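Local atomic coordinates of putative uncharacterized protein (Pyrococcus abyssi virus 1, PDB entry 4HR1), a protein that is of unknown function but folds into an all-helical, bromodomain-like bundle present as a two-chain assembly. Residues Q11-L16 with L83-I88; E41-R46 with E90-E95; T52-D57 with Y75-K80. All coordinates share one frame; numbering follows the deposited sequence.

Interaction 1: Q11-L16 with L83-I88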
loop_
_atom_site.group_PDB
_atom_site.type_symbol
_atom_site.label_atom_id
_atom_site.label_comp_id
_atom_site.label_asym_id
_atom_site.label_seq_id
_atom_site.Cartn_x
_atom_site.Cartn_y
_atom_site.Cartn_z
ATOM N N GLN B 11 4.409 6.673 -0.719
ATOM C CA GLN B 11 5.479 5.972 -1.417
ATOM C C GLN B 11 6.344 5.110 -0.474
ATOM O O GLN B 11 6.782 4.019 -0.872
ATOM C CB GLN B 11 6.299 6.902 -2.337
ATOM C CG GLN B 11 5.498 7.496 -3.525
ATOM C CD GLN B 11 4.688 6.516 -4.375
ATOM O OE1 GLN B 11 5.143 6.030 -5.419
ATOM N NE2 GLN B 11 3.438 6.268 -3.998
ATOM N N LYS B 12 6.498 5.557 0.795
ATOM C CA LYS B 12 7.267 4.821 1.793
ATOM C C LYS B 12 6.503 3.618 2.335
ATOM O O LYS B 12 7.069 2.532 2.371
ATOM C CB LYS B 12 7.816 5.738 2.906
ATOM C CG LYS B 12 9.120 6.403 2.496
ATOM C CD LYS B 12 9.659 7.337 3.565
ATOM C CE LYS B 12 10.773 8.236 3.066
ATOM N NZ LYS B 12 11.795 7.492 2.269
ATOM N N ILE B 13 5.219 3.805 2.714
ATOM C CA ILE B 13 4.334 2.753 3.210
ATOM C C ILE B 13 4.114 1.692 2.114
ATOM O O ILE B 13 4.249 0.509 2.405
ATOM C CB ILE B 13 3.023 3.362 3.769
ATOM C CG1 ILE B 13 3.300 4.268 4.989
ATOM C CG2 ILE B 13 1.940 2.286 4.086
ATOM C CD1 ILE B 13 2.048 5.056 5.479
ATOM N N SER B 14 3.872 2.113 0.852
ATOM C CA SER B 14 3.692 1.219 -0.303
ATOM C C SER B 14 4.910 0.343 -0.582
ATOM O O SER B 14 4.742 -0.835 -0.906
ATOM C CB SER B 14 3.330 1.999 -1.573
ATOM O OG SER B 14 2.109 2.710 -1.451
ATOM N N TRP B 15 6.121 0.906 -0.503
ATOM C CA TRP B 15 7.354 0.144 -0.745
ATOM C C TRP B 15 7.497 -0.969 0.300
ATOM O O TRP B 15 7.798 -2.118 -0.048
ATOM C CB TRP B 15 8.586 1.051 -0.706
ATOM C CG TRP B 15 9.841 0.380 -1.198
ATOM C CD1 TRP B 15 10.397 0.507 -2.431
ATOM C CD2 TRP B 15 10.674 -0.546 -0.474
ATOM N NE1 TRP B 15 11.545 -0.251 -2.516
ATOM C CE2 TRP B 15 11.755 -0.881 -1.318
ATOM C CE3 TRP B 15 10.674 -1.039 0.847
ATOM C CZ2 TRP B 15 12.795 -1.726 -0.909
ATOM C CZ3 TRP B 15 11.698 -1.887 1.247
ATOM C CH2 TRP B 15 12.729 -2.242 0.365
ATOM N N LEU B 16 7.256 -0.603 1.571
ATOM C CA LEU B 16 7.331 -1.495 2.718
ATOM C C LEU B 16 6.316 -2.659 2.548
ATOM O O LEU B 16 6.701 -3.820 2.676
ATOM C CB LEU B 16 7.078 -0.712 4.032
ATOM C CG LEU B 16 8.160 0.253 4.523
ATOM C CD1 LEU B 16 7.718 0.936 5.781
ATOM C CD2 LEU B 16 9.436 -0.455 4.838
ATOM N N LEU B 83 11.173 8.358 10.653
ATOM C CA LEU B 83 12.318 7.682 11.266
ATOM C C LEU B 83 12.015 6.225 11.531
ATOM O O LEU B 83 12.844 5.375 11.238
ATOM C CB LEU B 83 12.788 8.396 12.545
ATOM C CG LEU B 83 13.592 9.675 12.310
ATOM C CD1 LEU B 83 13.642 10.511 13.560
ATOM C CD2 LEU B 83 14.990 9.373 11.744
ATOM N N VAL B 84 10.805 5.937 12.015
ATOM C CA VAL B 84 10.345 4.583 12.241
ATOM C C VAL B 84 10.304 3.824 10.915
ATOM O O VAL B 84 10.843 2.720 10.844
ATOM C CB VAL B 84 8.986 4.557 12.967
ATOM C CG1 VAL B 84 8.431 3.128 13.057
ATOM C CG2 VAL B 84 9.084 5.199 14.354
ATOM N N LEU B 85 9.728 4.450 9.852
ATOM C CA LEU B 85 9.593 3.858 8.519
ATOM C C LEU B 85 10.915 3.500 7.904
ATOM O O LEU B 85 10.997 2.495 7.177
ATOM C CB LEU B 85 8.825 4.789 7.558
ATOM C CG LEU B 85 7.328 4.970 7.781
ATOM C CD1 LEU B 85 6.789 6.062 6.891
ATOM C CD2 LEU B 85 6.580 3.703 7.535
ATOM N N GLU B 86 11.951 4.335 8.150
ATOM C CA GLU B 86 13.282 4.075 7.580
ATOM C C GLU B 86 13.993 2.934 8.322
ATOM O O GLU B 86 14.802 2.208 7.728
ATOM C CB GLU B 86 14.123 5.354 7.454
ATOM C CG GLU B 86 14.692 5.555 6.049
ATOM C CD GLU B 86 13.713 5.648 4.880
ATOM O OE1 GLU B 86 14.042 5.130 3.786
ATOM O OE2 GLU B 86 12.627 6.252 5.049
ATOM N N ASP B 87 13.598 2.734 9.598
ATOM C CA ASP B 87 14.082 1.668 10.463
ATOM C C ASP B 87 13.502 0.341 9.953
ATOM O O ASP B 87 14.286 -0.553 9.613
ATOM C CB ASP B 87 13.733 1.958 11.939
ATOM C CG ASP B 87 14.208 0.898 12.915
ATOM O OD1 ASP B 87 15.425 0.610 12.939
ATOM O OD2 ASP B 87 13.371 0.373 13.662
ATOM N N ILE B 88 12.144 0.260 9.803
ATOM C CA ILE B 88 11.402 -0.872 9.206
ATOM C C ILE B 88 11.999 -1.232 7.818
ATOM O O ILE B 88 12.208 -2.417 7.528
ATOM C CB ILE B 88 9.869 -0.620 9.125
ATOM C CG1 ILE B 88 9.295 -0.161 10.478
ATOM C CG2 ILE B 88 9.147 -1.897 8.620
ATOM C CD1 ILE B 88 7.922 0.428 10.428
#
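Leu-16 and Leu-85 make the tight centre of this contact between helices 6-30 and 72-98. Their methyls Leu-16 CD1 and Leu-85 CD2 come within 3.5 Å. Both side chains set CG anti to the carbonyl carbon (chi1 -71° in each), which carries their branches toward the facing helix, where the two side chains meet at a slant. Leu-85 divides its grip: CD2 also rests on Ile-13 CG1 at 4.2 Å, while CD1 lies against Lys-12 CB at 4.1 Å. The other branch of Leu-16 is turned one helical turn onward, with CD2 4.1 Å from Ile-88 CG2, the two side chains crossing nearly at a right angle. Helix 34-54 closes one flank of this apolar group, with Ile-50 against Leu-85 and Val-47 against Ile-88. The segment axes run in the same general direction, 24° apart and 10.5 Å from each other at closest approach.

On the looser, partly exposed border the apolar stem of Lys-12 is followed by a charged end. The chain bends at its last torsion, and NZ meets Glu-86 OE2 at 3.2 Å in a salt bridge. The ammonium comes from the syn side of the carboxylate, somewhat out of its plane, while OE1 is more distant from NZ, at 3.6 Å. Glu-86 bends at chi2 to bring its acid group over to the lysine. The aliphatic side chains thus provide most of the buried surface, whereas the single charge pair at the partly exposed border probably contributes a more modest, directional attraction.

Interaction 2: E41-R46 with E90-E95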
loop_
_atom_site.group_PDB
_atom_site.type_symbol
_atom_site.label_atom_id
_atom_site.label_comp_id
_atom_site.label_asym_id
_atom_site.label_seq_id
_atom_site.Cartn_x
_atom_site.Cartn_y
_atom_site.Cartn_z
ATOM N N GLU B 41 5.471 -11.274 9.835
ATOM C CA GLU B 41 4.259 -10.745 10.439
ATOM C C GLU B 41 4.520 -9.640 11.473
ATOM O O GLU B 41 3.640 -8.809 11.699
ATOM C CB GLU B 41 3.395 -11.875 11.023
ATOM C CG GLU B 41 1.897 -11.589 10.963
ATOM C CD GLU B 41 1.290 -11.263 9.605
ATOM O OE1 GLU B 41 1.882 -11.629 8.561
ATOM O OE2 GLU B 41 0.201 -10.646 9.594
ATOM N N LYS B 42 5.704 -9.637 12.107
ATOM C CA LYS B 42 6.063 -8.598 13.072
ATOM C C LYS B 42 6.343 -7.329 12.298
ATOM O O LYS B 42 5.901 -6.267 12.714
ATOM C CB LYS B 42 7.257 -9.011 13.944
ATOM C CG LYS B 42 6.855 -9.985 15.050
ATOM C CD LYS B 42 8.041 -10.449 15.900
ATOM C CE LYS B 42 7.621 -11.322 17.065
ATOM N NZ LYS B 42 7.245 -12.698 16.640
ATOM N N LEU B 43 6.963 -7.467 11.106
ATOM C CA LEU B 43 7.271 -6.384 10.182
ATOM C C LEU B 43 6.004 -5.751 9.621
ATOM O O LEU B 43 5.843 -4.534 9.724
ATOM C CB LEU B 43 8.206 -6.875 9.073
ATOM C CG LEU B 43 9.665 -7.173 9.503
ATOM C CD1 LEU B 43 10.484 -7.711 8.342
ATOM C CD2 LEU B 43 10.352 -5.939 10.055
ATOM N N LYS B 44 5.071 -6.580 9.117
ATOM C CA LYS B 44 3.761 -6.181 8.604
ATOM C C LYS B 44 2.992 -5.429 9.689
ATOM O O LYS B 44 2.405 -4.379 9.405
ATOM C CB LYS B 44 2.976 -7.427 8.121
ATOM C CG LYS B 44 1.623 -7.142 7.446
ATOM C CD LYS B 44 0.461 -7.493 8.355
ATOM C CE LYS B 44 -0.856 -7.435 7.634
ATOM N NZ LYS B 44 -1.989 -7.795 8.528
ATOM N N GLU B 45 3.022 -5.932 10.930
ATOM C CA GLU B 45 2.339 -5.243 12.029
ATOM C C GLU B 45 2.940 -3.862 12.361
ATOM O O GLU B 45 2.205 -2.952 12.750
ATOM C CB GLU B 45 2.205 -6.128 13.268
ATOM C CG GLU B 45 0.782 -6.645 13.479
ATOM C CD GLU B 45 -0.344 -5.619 13.407
ATOM O OE1 GLU B 45 -1.240 -5.789 12.547
ATOM O OE2 GLU B 45 -0.318 -4.632 14.182
ATOM N N ARG B 46 4.271 -3.714 12.171
ATOM C CA ARG B 46 5.003 -2.463 12.359
ATOM C C ARG B 46 4.524 -1.453 11.275
ATOM O O ARG B 46 4.099 -0.355 11.622
ATOM C CB ARG B 46 6.535 -2.698 12.294
ATOM C CG ARG B 46 7.154 -3.419 13.507
ATOM C CD ARG B 46 7.722 -2.471 14.556
ATOM N NE ARG B 46 8.992 -1.862 14.146
ATOM C CZ ARG B 46 9.795 -1.168 14.951
ATOM N NH1 ARG B 46 10.924 -0.653 14.486
ATOM N NH2 ARG B 46 9.474 -0.989 16.228
ATOM N N GLU B 90 15.189 -0.844 6.811
ATOM C CA GLU B 90 16.445 -1.568 7.041
ATOM C C GLU B 90 16.204 -2.954 7.667
ATOM O O GLU B 90 16.937 -3.895 7.345
ATOM C CB GLU B 90 17.441 -0.734 7.870
ATOM C CG GLU B 90 18.643 -0.259 7.064
ATOM C CD GLU B 90 19.629 -1.293 6.531
ATOM O OE1 GLU B 90 19.971 -1.215 5.329
ATOM O OE2 GLU B 90 20.105 -2.142 7.318
ATOM N N GLN B 91 15.144 -3.086 8.517
ATOM C CA GLN B 91 14.770 -4.367 9.117
ATOM C C GLN B 91 14.391 -5.402 8.045
ATOM O O GLN B 91 14.789 -6.567 8.164
ATOM C CB GLN B 91 13.628 -4.180 10.099
ATOM C CG GLN B 91 14.100 -3.856 11.516
ATOM C CD GLN B 91 12.971 -3.399 12.390
ATOM O OE1 GLN B 91 11.837 -3.865 12.292
ATOM N NE2 GLN B 91 13.241 -2.443 13.244
ATOM N N ILE B 92 13.665 -4.955 6.981
ATOM C CA ILE B 92 13.225 -5.733 5.825
ATOM C C ILE B 92 14.415 -6.162 5.009
ATOM O O ILE B 92 14.441 -7.300 4.551
ATOM C CB ILE B 92 12.169 -4.926 4.988
ATOM C CG1 ILE B 92 10.764 -5.064 5.617
ATOM C CG2 ILE B 92 12.159 -5.328 3.494
ATOM C CD1 ILE B 92 9.812 -4.068 5.233
ATOM N N ILE B 93 15.396 -5.258 4.809
ATOM C CA ILE B 93 16.646 -5.530 4.081
ATOM C C ILE B 93 17.389 -6.654 4.823
ATOM O O ILE B 93 17.843 -7.606 4.199
ATOM C CB ILE B 93 17.509 -4.237 3.973
ATOM C CG1 ILE B 93 16.808 -3.101 3.162
ATOM C CG2 ILE B 93 18.959 -4.509 3.493
ATOM C CD1 ILE B 93 16.621 -3.305 1.633
ATOM N N VAL B 94 17.488 -6.533 6.161
ATOM C CA VAL B 94 18.114 -7.507 7.060
ATOM C C VAL B 94 17.384 -8.849 6.856
ATOM O O VAL B 94 18.038 -9.857 6.574
ATOM C CB VAL B 94 18.112 -6.987 8.537
ATOM C CG1 VAL B 94 18.163 -8.122 9.561
ATOM C CG2 VAL B 94 19.251 -5.994 8.770
ATOM N N GLU B 95 16.034 -8.818 6.903
ATOM C CA GLU B 95 15.166 -9.966 6.667
ATOM C C GLU B 95 15.441 -10.654 5.317
ATOM O O GLU B 95 15.520 -11.879 5.275
ATOM C CB GLU B 95 13.690 -9.594 6.854
ATOM C CG GLU B 95 12.717 -10.751 6.663
ATOM C CD GLU B 95 12.747 -11.899 7.657
ATOM O OE1 GLU B 95 13.494 -11.813 8.660
ATOM O OE2 GLU B 95 11.988 -12.873 7.448
#
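Leu-43 is the apolar plug between helices 34-54 and 72-98, which run nearly antiparallel here, their segment axes 164° apart. Its CG is anti to the carbonyl carbon (chi1 -71°), directing the isobutyl fork at the facing helix. One prong, CD1, lies 3.8 Å from Ile-92 CG1 and 4.0 Å from Glu-95 CB, touching the aliphatic root of the glutamate. The other prong, CD2, packs 3.7 Å from Gln-91 CB and 3.4 Å from Gln-91 OE1, so the glutamine crosses the leucine at a slant, with its amide oxygen against the methyl.

Polar groups adjoin this hydrophobic centre without a hydrogen bond spanning the two segments. Arg-46 NH1 and Gln-91 NE2 are 3.2 Å apart, but both are donors in the model; the guanidinium and amide planes are inclined by 31°. The arginine finds its strong partner in Asp-87, one turn before Gln-91, through a salt bridge from NH1. The Glu-95 carboxylate is likewise engaged by Arg-98. The two segments therefore cohere mainly through dispersion around Leu-43, while the positive charge of Arg-46 is probably balanced by Asp-87, the Gln-91 amide being a close neighbour without a bond to it.

Interaction 3: T52-D57 with Y75-K80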
loop_
_atom_site.group_PDB
_atom_site.type_symbol
_atom_site.label_atom_id
_atom_site.label_comp_id
_atom_site.label_asym_id
_atom_site.label_seq_id
_atom_site.Cartn_x
_atom_site.Cartn_y
_atom_site.Cartn_z
ATOM N N THR B 52 -1.351 3.903 10.186
ATOM C CA THR B 52 -2.531 4.484 10.838
ATOM C C THR B 52 -2.225 5.789 11.610
ATOM O O THR B 52 -3.119 6.621 11.783
ATOM C CB THR B 52 -3.236 3.447 11.716
ATOM O OG1 THR B 52 -2.315 2.995 12.712
ATOM C CG2 THR B 52 -3.808 2.270 10.906
ATOM N N ALA B 53 -0.973 5.973 12.051
ATOM C CA ALA B 53 -0.564 7.177 12.763
ATOM C C ALA B 53 -0.251 8.322 11.789
ATOM O O ALA B 53 -0.166 9.470 12.208
ATOM C CB ALA B 53 0.648 6.877 13.626
ATOM N N VAL B 54 -0.100 8.016 10.500
ATOM C CA VAL B 54 0.250 8.990 9.471
ATOM C C VAL B 54 -0.843 9.185 8.362
ATOM O O VAL B 54 -0.680 10.026 7.467
ATOM C CB VAL B 54 1.674 8.649 8.957
ATOM C CG1 VAL B 54 1.672 7.893 7.638
ATOM C CG2 VAL B 54 2.543 9.883 8.884
ATOM N N ASN B 55 -1.968 8.433 8.471
ATOM C CA ASN B 55 -3.085 8.432 7.519
ATOM C C ASN B 55 -3.825 9.735 7.404
ATOM O O ASN B 55 -4.259 10.062 6.293
ATOM C CB ASN B 55 -4.083 7.290 7.797
ATOM C CG ASN B 55 -3.712 5.944 7.196
ATOM O OD1 ASN B 55 -2.862 5.817 6.282
ATOM N ND2 ASN B 55 -4.362 4.905 7.704
ATOM N N TRP B 56 -3.984 10.468 8.539
ATOM C CA TRP B 56 -4.687 11.759 8.640
ATOM C C TRP B 56 -4.223 12.749 7.560
ATOM O O TRP B 56 -5.038 13.515 7.054
ATOM C CB TRP B 56 -4.531 12.382 10.058
ATOM C CG TRP B 56 -3.094 12.548 10.473
ATOM C CD1 TRP B 56 -2.335 11.643 11.150
ATOM C CD2 TRP B 56 -2.215 13.634 10.134
ATOM N NE1 TRP B 56 -1.031 12.075 11.222
ATOM C CE2 TRP B 56 -0.923 13.280 10.580
ATOM C CE3 TRP B 56 -2.392 14.869 9.484
ATOM C CZ2 TRP B 56 0.182 14.126 10.424
ATOM C CZ3 TRP B 56 -1.279 15.663 9.248
ATOM C CH2 TRP B 56 -0.015 15.304 9.742
ATOM N N ASP B 57 -2.922 12.701 7.206
ATOM C CA ASP B 57 -2.249 13.554 6.231
ATOM C C ASP B 57 -2.736 13.362 4.787
ATOM O O ASP B 57 -2.591 14.286 3.973
ATOM C CB ASP B 57 -0.716 13.390 6.354
ATOM C CG ASP B 57 0.116 14.378 5.544
ATOM O OD1 ASP B 57 1.046 13.928 4.825
ATOM O OD2 ASP B 57 -0.204 15.593 5.572
ATOM N N TYR B 75 3.967 18.414 12.054
ATOM C CA TYR B 75 5.314 18.257 11.520
ATOM C C TYR B 75 6.204 17.343 12.385
ATOM O O TYR B 75 6.933 16.519 11.834
ATOM C CB TYR B 75 5.984 19.606 11.240
ATOM C CG TYR B 75 7.161 19.470 10.300
ATOM C CD1 TYR B 75 6.991 19.551 8.921
ATOM C CD2 TYR B 75 8.432 19.168 10.783
ATOM C CE1 TYR B 75 8.065 19.369 8.046
ATOM C CE2 TYR B 75 9.523 19.035 9.922
ATOM C CZ TYR B 75 9.332 19.110 8.554
ATOM O OH TYR B 75 10.418 18.939 7.729
ATOM N N LYS B 76 6.141 17.495 13.725
ATOM C CA LYS B 76 6.908 16.692 14.685
ATOM C C LYS B 76 6.491 15.207 14.593
ATOM O O LYS B 76 7.358 14.342 14.462
ATOM C CB LYS B 76 6.735 17.235 16.123
ATOM C CG LYS B 76 7.679 18.377 16.512
ATOM C CD LYS B 76 7.150 19.047 17.788
ATOM C CE LYS B 76 8.188 19.799 18.588
ATOM N NZ LYS B 76 7.818 19.876 20.036
ATOM N N GLU B 77 5.168 14.942 14.589
ATOM C CA GLU B 77 4.549 13.619 14.465
ATOM C C GLU B 77 5.005 12.863 13.196
ATOM O O GLU B 77 5.250 11.651 13.245
ATOM C CB GLU B 77 3.026 13.779 14.481
ATOM C CG GLU B 77 2.278 12.552 14.961
ATOM C CD GLU B 77 1.466 11.859 13.884
ATOM O OE1 GLU B 77 0.218 11.962 13.926
ATOM O OE2 GLU B 77 2.077 11.224 12.994
ATOM N N ILE B 78 5.155 13.589 12.081
ATOM C CA ILE B 78 5.577 13.071 10.778
ATOM C C ILE B 78 7.077 12.779 10.735
ATOM O O ILE B 78 7.485 11.819 10.082
ATOM C CB ILE B 78 5.061 13.997 9.623
ATOM C CG1 ILE B 78 4.321 13.212 8.560
ATOM C CG2 ILE B 78 6.129 14.900 8.999
ATOM C CD1 ILE B 78 2.966 13.580 8.496
ATOM N N GLN B 79 7.889 13.619 11.420
ATOM C CA GLN B 79 9.351 13.504 11.519
ATOM C C GLN B 79 9.703 12.205 12.240
ATOM O O GLN B 79 10.661 11.535 11.856
ATOM C CB GLN B 79 9.930 14.695 12.296
ATOM C CG GLN B 79 10.164 15.955 11.463
ATOM C CD GLN B 79 11.144 16.922 12.124
ATOM O OE1 GLN B 79 12.084 17.424 11.484
ATOM N NE2 GLN B 79 10.951 17.231 13.409
ATOM N N LYS B 80 8.892 11.863 13.272
ATOM C CA LYS B 80 8.950 10.653 14.081
ATOM C C LYS B 80 8.622 9.465 13.155
ATOM O O LYS B 80 9.478 8.596 12.945
ATOM C CB LYS B 80 7.908 10.709 15.223
ATOM C CG LYS B 80 8.181 11.680 16.376
ATOM C CD LYS B 80 7.167 11.421 17.501
ATOM C CE LYS B 80 7.112 12.458 18.598
ATOM N NZ LYS B 80 6.074 12.118 19.615
#
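The backbones come nearest at Val-54 and Ile-78, whose CA atoms are 6.8 Å apart, near the junction of helices 34-54 and 56-63, which faces the continuous helix 72-98. Ile-78 reaches this junction with its terminal methyl. Its CD1 touches Trp-56 CZ2 at 3.4 Å and Val-54 CG2 at 3.7 Å, so one methyl rests against both the benzo part of the indole and the valine branch. Trp-56 puts CG between its backbone N and carbonyl carbon (chi1 56°), a cramped rotamer that turns the indole toward helix 72-98; Asp-57 CB covers part of one ring face.

The polar end of the indole is shared. Trp-56 NE1 gives a weak bond to Glu-77 OE1 (3.0 Å) and another weak one to Ala-53 O (2.9 Å), the first bent to 121° at the hydrogen. The carboxylate stands almost perpendicular to the ring, 83° between planes. Ala-53 O lies close to both carboxylate oxygens of Glu-77, 3.0 Å from OE2 and 3.1 Å from OE1; as all three are acceptors, neither pair counts as a bond.

Val-9 and Ile-13 of helix 6-30 also pack on Val-54. Here the turn joining helices 34-54 and 56-63 packs on helix 72-98 through Trp-56, Val-54 and Ile-78, a helix-junction contact within the bromodomain-like bundle.

How the interactions relate
All three contacts use helix 72-98, which meets helix 6-30 in interaction 1, helix 34-54 in interaction 2, and the junction of helices 34-54 and 56-63 in interaction 3. Interaction 1 is central, with centres about 10 Å from interaction 2 and 12 Å from interaction 3, the latter two being about 20 Å apart. Leu-16 CD2 touches Ile-92 CD1 at 3.7 Å, and Ile-13 CD1 touches Val-54 CG1 at 3.6 Å, so the apolar interior continues from interaction 1 into both others. Along the chain interactions 1 and 2 cross, while interaction 3 nests inside the loop each closes. Helix 72-98 thus packs against the helices that precede it and joins them in one bundle.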